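Local coordinates for protein piwi (PDB 6KR6) that binds piRNAs of 24 to 30 nucleotides directly and, in complex with them, represses transposable elements, at residues Pro686-Val692 with Asn744-Met750; Phe726-Ser730 with Thr761-Cys765. The contacts are given in a common frame with arbitrary orientation. Numbering follows the deposited sequence.

How the contacts relate
Both contacts belong to the Piwi domain, whose core is an RNase H-like fold, and their centres lie 15 Å apart, with nearest atoms about 5 Å from each other and no direct touch. Their segments alternate along the chain: 686-692, 726-730, 744-750, then 761-765. Contact 1 pairs strand 687-695 with strand 741-745 and the short strand 747-748 inside the sheet. Strand 725-729, the next neighbour of strand 741-745 in that sheet, supplies one half of contact 2; helix 754-764, which follows strand 747-748, supplies the other. Contact 1 therefore lies within the sheet, and contact 2 packs the following helix on strand 725-729, the next strand but one from 687-695.

Contact 1 (Pro686-Val692 with Asn744-Met750); sequences PQLAYIV and NVLYSSM
An antiparallel strand pair with a classic beta bulge joins 686-692 to 744-750 in the RNase H-like sheet of the Piwi domain. Segment 686-692 is extended throughout; 744-750 is extended except at Leu746 (phi/psi -71/-50°), which turns a corner, and from Ser749 on. Ala689 faces Ser748 and Ile691 faces Val745 as non-hydrogen-bonded pairs (CA-CA 4.4 and 4.3 Å); Tyr690 with Tyr747 and Val692 with Asn744 are hydrogen-bonded pairs (5.2 and 5.0 Å). Leu746 and Tyr747 both oppose Tyr690, shifting the register by one.

Main-chain hydrogen bonds run from Val692 N to Asn744 O (2.8 Å), Asn744 N to Val692 O (3.0 Å), Leu746 N to Tyr690 O (2.9 Å), Tyr690 N to Tyr747 O (2.9 Å) and Ser749 N to Leu688 O (2.8 Å). The other edge of 686-692 bonds to strand 646-652, making it interior.

Apolar side chains pack on each side of the pair, though Tyr747 and Ser748 are partly exposed. On one, Ile691 CG1 meets Val745 CG2 at 3.8 Å, and small Ala689 admits Met750, whose CG is 3.5 Å from Ala689 CB. On the other, Val692 CG2 lies 3.8 Å from Leu746 CD1, while Tyr690 (chi1 t) packs by helix 659-680, its hydroxyl hydrogen-bonded to Glu666. The Val692 side chain is about 7 Å from that of Asp652, a probable catalytic residue. Ser749 (chi1 p) ends the pairing: its OG accepts Leu688 N at 2.8 Å.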
loop_
_atom_site.group_PDB
_atom_site.type_symbol
_atom_site.label_atom_id
_atom_site.label_comp_id
_atom_site.label_asym_id
_atom_site.label_seq_id
_atom_site.Cartn_x
_atom_site.Cartn_y
_atom_site.Cartn_z
ATOM N N PRO A 686 11.325 27.306 -5.767
ATOM C CA PRO A 686 10.207 27.554 -4.853
ATOM C C PRO A 686 10.312 26.724 -3.579
ATOM O O PRO A 686 11.095 25.779 -3.471
ATOM C CB PRO A 686 8.996 27.122 -5.684
ATOM C CG PRO A 686 9.529 25.975 -6.482
ATOM C CD PRO A 686 10.975 26.315 -6.799
ATOM N N GLN A 687 9.486 27.102 -2.606
ATOM C CA GLN A 687 9.328 26.299 -1.403
ATOM C C GLN A 687 8.697 24.961 -1.763
ATOM O O GLN A 687 7.647 24.911 -2.410
ATOM C CB GLN A 687 8.465 27.040 -0.382
ATOM C CG GLN A 687 9.054 28.363 0.085
ATOM C CD GLN A 687 8.171 29.074 1.092
ATOM O OE1 GLN A 687 6.951 28.904 1.096
ATOM N NE2 GLN A 687 8.784 29.874 1.958
ATOM N N LEU A 688 9.343 23.875 -1.348
ATOM C CA LEU A 688 8.954 22.531 -1.755
ATOM C C LEU A 688 8.730 21.652 -0.535
ATOM O O LEU A 688 9.552 21.639 0.387
ATOM C CB LEU A 688 10.020 21.905 -2.660
ATOM C CG LEU A 688 9.866 20.409 -2.942
ATOM C CD1 LEU A 688 8.612 20.133 -3.760
ATOM C CD2 LEU A 688 11.101 19.857 -3.637
ATOM N N ALA A 689 7.618 20.920 -0.537
ATOM C CA ALA A 689 7.342 19.875 0.441
ATOM C C ALA A 689 7.136 18.572 -0.316
ATOM O O ALA A 689 6.263 18.489 -1.186
ATOM C CB ALA A 689 6.112 20.208 1.286
ATOM N N TYR A 690 7.944 17.566 0.003
ATOM C CA TYR A 690 7.869 16.254 -0.631
ATOM C C TYR A 690 7.420 15.255 0.426
ATOM O O TYR A 690 8.163 14.967 1.371
ATOM C CB TYR A 690 9.217 15.860 -1.232
ATOM C CG TYR A 690 9.166 14.617 -2.089
ATOM C CD1 TYR A 690 9.314 13.357 -1.527
ATOM C CD2 TYR A 690 8.972 14.703 -3.463
ATOM C CE1 TYR A 690 9.271 12.217 -2.307
ATOM C CE2 TYR A 690 8.927 13.567 -4.252
ATOM C CZ TYR A 690 9.076 12.327 -3.668
ATOM O OH TYR A 690 9.032 11.189 -4.443
ATOM N N ILE A 691 6.210 14.727 0.266
ATOM C CA ILE A 691 5.592 13.845 1.248
ATOM C C ILE A 691 5.275 12.515 0.581
ATOM O O ILE A 691 4.681 12.485 -0.503
ATOM C CB ILE A 691 4.321 14.470 1.846
ATOM C CG1 ILE A 691 4.611 15.886 2.342
ATOM C CG2 ILE A 691 3.786 13.615 2.980
ATOM C CD1 ILE A 691 3.384 16.611 2.819
ATOM N N VAL A 692 5.664 11.423 1.229
ATOM C CA VAL A 692 5.369 10.077 0.757
ATOM C C VAL A 692 4.141 9.576 1.505
ATOM O O VAL A 692 4.138 9.519 2.741
ATOM C CB VAL A 692 6.563 9.133 0.957
ATOM C CG1 VAL A 692 6.243 7.758 0.402
ATOM C CG2 VAL A 692 7.807 9.707 0.295
ATOM N N ASN A 744 4.845 10.970 5.223
ATOM C CA ASN A 744 6.268 11.035 5.542
ATOM C C ASN A 744 6.895 12.177 4.753
ATOM O O ASN A 744 7.055 12.081 3.532
ATOM C CB ASN A 744 6.949 9.705 5.225
ATOM C CG ASN A 744 8.357 9.620 5.777
ATOM O OD1 ASN A 744 9.054 8.633 5.559
ATOM N ND2 ASN A 744 8.780 10.647 6.505
ATOM N N VAL A 745 7.274 13.242 5.456
ATOM C CA VAL A 745 7.823 14.442 4.833
ATOM C C VAL A 745 9.331 14.245 4.702
ATOM O O VAL A 745 10.085 14.458 5.652
ATOM C CB VAL A 745 7.487 15.697 5.637
ATOM C CG1 VAL A 745 8.009 16.934 4.930
ATOM C CG2 VAL A 745 5.986 15.793 5.866
ATOM N N LEU A 746 9.773 13.838 3.511
ATOM C CA LEU A 746 11.203 13.654 3.281
ATOM C C LEU A 746 11.930 14.993 3.243
ATOM O O LEU A 746 12.939 15.182 3.932
ATOM C CB LEU A 746 11.432 12.875 1.987
ATOM C CG LEU A 746 10.904 11.441 1.994
ATOM C CD1 LEU A 746 11.408 10.685 0.780
ATOM C CD2 LEU A 746 11.306 10.735 3.278
ATOM N N TYR A 747 11.432 15.936 2.446
ATOM C CA TYR A 747 12.016 17.266 2.359
ATOM C C TYR A 747 10.943 18.319 2.587
ATOM O O TYR A 747 9.797 18.154 2.157
ATOM C CB TYR A 747 12.687 17.502 1.001
ATOM C CG TYR A 747 13.322 18.867 0.888
ATOM C CD1 TYR A 747 14.552 19.128 1.474
ATOM C CD2 TYR A 747 12.687 19.898 0.207
ATOM C CE1 TYR A 747 15.138 20.375 1.382
ATOM C CE2 TYR A 747 13.265 21.150 0.109
ATOM C CZ TYR A 747 14.490 21.382 0.698
ATOM O OH TYR A 747 15.070 22.626 0.603
ATOM N N SER A 748 11.325 19.409 3.250
ATOM C CA SER A 748 10.400 20.510 3.509
ATOM C C SER A 748 11.176 21.815 3.577
ATOM O O SER A 748 12.019 21.993 4.462
ATOM C CB SER A 748 9.622 20.280 4.806
ATOM O OG SER A 748 8.856 21.425 5.145
ATOM N N SER A 749 10.888 22.722 2.641
ATOM C CA SER A 749 11.372 24.097 2.676
ATOM C C SER A 749 10.202 25.075 2.671
ATOM O O SER A 749 10.308 26.186 2.148
ATOM C CB SER A 749 12.313 24.378 1.506
ATOM O OG SER A 749 11.652 24.211 0.262
ATOM N N MET A 750 9.076 24.665 3.261
ATOM C CA MET A 750 7.839 25.431 3.164
ATOM C C MET A 750 7.769 26.569 4.172
ATOM O O MET A 750 7.060 27.554 3.934
ATOM C CB MET A 750 6.638 24.506 3.360
ATOM C CG MET A 750 6.346 23.598 2.184
ATOM S SD MET A 750 5.452 24.427 0.857
ATOM C CE MET A 750 4.010 25.014 1.745
#

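Contact 2 (Phe726-Ser730 with Thr761-Cys765); sequences FYLVS and TYKMC
Leu728 reaches across from its strand to the ring of Tyr762, CD1 lying 4.1 Å from CD1 of the tyrosine. Its t,p rotamer also brings CD2 to 4.4 Å from Thr761 CG2 and 4.5 Å from Cys765 SG, so a branched aliphatic side chain fills the space between strand and helix.

Segment 726-730 is extended through Val729, and phi/psi of -112/-36° bends it at Ser730. Alternation along the strand directs Phe726 and Leu728 toward the helix and Val729 away. Thr761-Met764 form the last turn of helix 754-764, and Cys765, just beyond it, still donates its N to Thr761 O at 3.0 Å. The closest CA approach is Ser730 to Tyr762, 6.7 Å.

Tyr762, with chi1 t, turns its ring so that its edge meets Ser730, CE1 4.0 Å from Ser730 CA. Small side chains allow a near approach beside it, Ser730 OG standing 3.9 Å from Cys765 SG; that hydroxyl is hydrogen-bonded to Thr775 O. At the other end, Thr761 OG1 lies at the edge of the Phe726 ring, 4.4 Å from CZ, and is hydrogen-bonded to Tyr650 OH and Met757 O.

Buried and held by van der Waals packing, the contact sets a helix end on strand 725-729, beside Tyr743 of the neighbouring strand: helix-on-sheet packing within the RNase H-like Piwi domain of an Argonaute-family protein.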
loop_
_atom_site.group_PDB
_atom_site.type_symbol
_atom_site.label_atom_id
_atom_site.label_comp_id
_atom_site.label_asym_id
_atom_site.label_seq_id
_atom_site.Cartn_x
_atom_site.Cartn_y
_atom_site.Cartn_z
ATOM N N PHE A 726 3.997 11.625 10.188
ATOM C CA PHE A 726 2.860 11.528 11.093
ATOM C C PHE A 726 1.833 10.568 10.508
ATOM O O PHE A 726 1.953 10.106 9.370
ATOM C CB PHE A 726 2.234 12.904 11.359
ATOM C CG PHE A 726 1.702 13.586 10.126
ATOM C CD1 PHE A 726 2.517 14.411 9.368
ATOM C CD2 PHE A 726 0.382 13.417 9.735
ATOM C CE1 PHE A 726 2.030 15.045 8.239
ATOM C CE2 PHE A 726 -0.109 14.048 8.608
ATOM C CZ PHE A 726 0.716 14.863 7.859
ATOM N N TYR A 727 0.825 10.266 11.319
ATOM C CA TYR A 727 -0.330 9.487 10.903
ATOM C C TYR A 727 -1.563 10.380 10.895
ATOM O O TYR A 727 -1.668 11.332 11.673
ATOM C CB TYR A 727 -0.569 8.292 11.832
ATOM C CG TYR A 727 0.535 7.258 11.834
ATOM C CD1 TYR A 727 0.697 6.383 10.768
ATOM C CD2 TYR A 727 1.403 7.144 12.913
ATOM C CE1 TYR A 727 1.701 5.431 10.770
ATOM C CE2 TYR A 727 2.408 6.195 12.926
ATOM C CZ TYR A 727 2.553 5.342 11.853
ATOM O OH TYR A 727 3.554 4.399 11.865
ATOM N N LEU A 728 -2.497 10.061 10.006
ATOM C CA LEU A 728 -3.743 10.805 9.901
ATOM C C LEU A 728 -4.865 9.847 9.542
ATOM O O LEU A 728 -4.707 8.995 8.661
ATOM C CB LEU A 728 -3.641 11.922 8.855
ATOM C CG LEU A 728 -4.936 12.589 8.375
ATOM C CD1 LEU A 728 -5.588 13.398 9.483
ATOM C CD2 LEU A 728 -4.685 13.463 7.150
ATOM N N VAL A 729 -5.985 9.979 10.240
ATOM C CA VAL A 729 -7.227 9.308 9.883
ATOM C C VAL A 729 -8.139 10.372 9.293
ATOM O O VAL A 729 -8.553 11.306 9.988
ATOM C CB VAL A 729 -7.871 8.616 11.091
ATOM C CG1 VAL A 729 -9.331 8.301 10.801
ATOM C CG2 VAL A 729 -7.114 7.346 11.436
ATOM N N SER A 730 -8.435 10.248 8.005
ATOM C CA SER A 730 -9.259 11.216 7.297
ATOM C C SER A 730 -10.610 10.665 6.879
ATOM O O SER A 730 -11.600 11.397 6.903
ATOM C CB SER A 730 -8.519 11.728 6.058
ATOM O OG SER A 730 -8.092 10.650 5.244
ATOM N N THR A 761 -2.918 19.098 4.706
ATOM C CA THR A 761 -3.147 17.770 4.144
ATOM C C THR A 761 -4.578 17.304 4.396
ATOM O O THR A 761 -5.225 16.740 3.500
ATOM C CB THR A 761 -2.142 16.778 4.728
ATOM O OG1 THR A 761 -0.813 17.288 4.554
ATOM C CG2 THR A 761 -2.257 15.438 4.026
ATOM N N TYR A 762 -5.096 17.541 5.603
ATOM C CA TYR A 762 -6.484 17.192 5.884
ATOM C C TYR A 762 -7.439 17.973 4.986
ATOM O O TYR A 762 -8.464 17.440 4.545
ATOM C CB TYR A 762 -6.802 17.436 7.361
ATOM C CG TYR A 762 -8.163 16.927 7.789
ATOM C CD1 TYR A 762 -8.520 15.598 7.605
ATOM C CD2 TYR A 762 -9.086 17.775 8.390
ATOM C CE1 TYR A 762 -9.760 15.128 7.998
ATOM C CE2 TYR A 762 -10.327 17.312 8.788
ATOM C CZ TYR A 762 -10.659 15.990 8.590
ATOM O OH TYR A 762 -11.893 15.528 8.985
ATOM N N LYS A 763 -7.113 19.238 4.701
ATOM C CA LYS A 763 -7.902 20.020 3.752
ATOM C C LYS A 763 -7.872 19.392 2.365
ATOM O O LYS A 763 -8.918 19.181 1.741
ATOM C CB LYS A 763 -7.382 21.457 3.690
ATOM C CG LYS A 763 -7.820 22.352 4.833
ATOM C CD LYS A 763 -7.195 23.731 4.698
ATOM C CE LYS A 763 -7.534 24.627 5.878
ATOM N NZ LYS A 763 -8.996 24.886 5.993
ATOM N N MET A 764 -6.670 19.091 1.865
ATOM C CA MET A 764 -6.534 18.486 0.545
ATOM C C MET A 764 -7.212 17.127 0.466
ATOM O O MET A 764 -7.470 16.637 -0.638
ATOM C CB MET A 764 -5.056 18.356 0.172
ATOM C CG MET A 764 -4.318 19.684 0.056
ATOM S SD MET A 764 -5.087 20.832 -1.103
ATOM C CE MET A 764 -5.094 19.852 -2.601
ATOM N N CYS A 765 -7.486 16.501 1.610
ATOM C CA CYS A 765 -8.264 15.266 1.633
ATOM C C CYS A 765 -9.755 15.476 1.362
ATOM O O CYS A 765 -10.490 14.486 1.285
ATOM C CB CYS A 765 -8.084 14.558 2.978
ATOM S SG CYS A 765 -6.580 13.563 3.098
#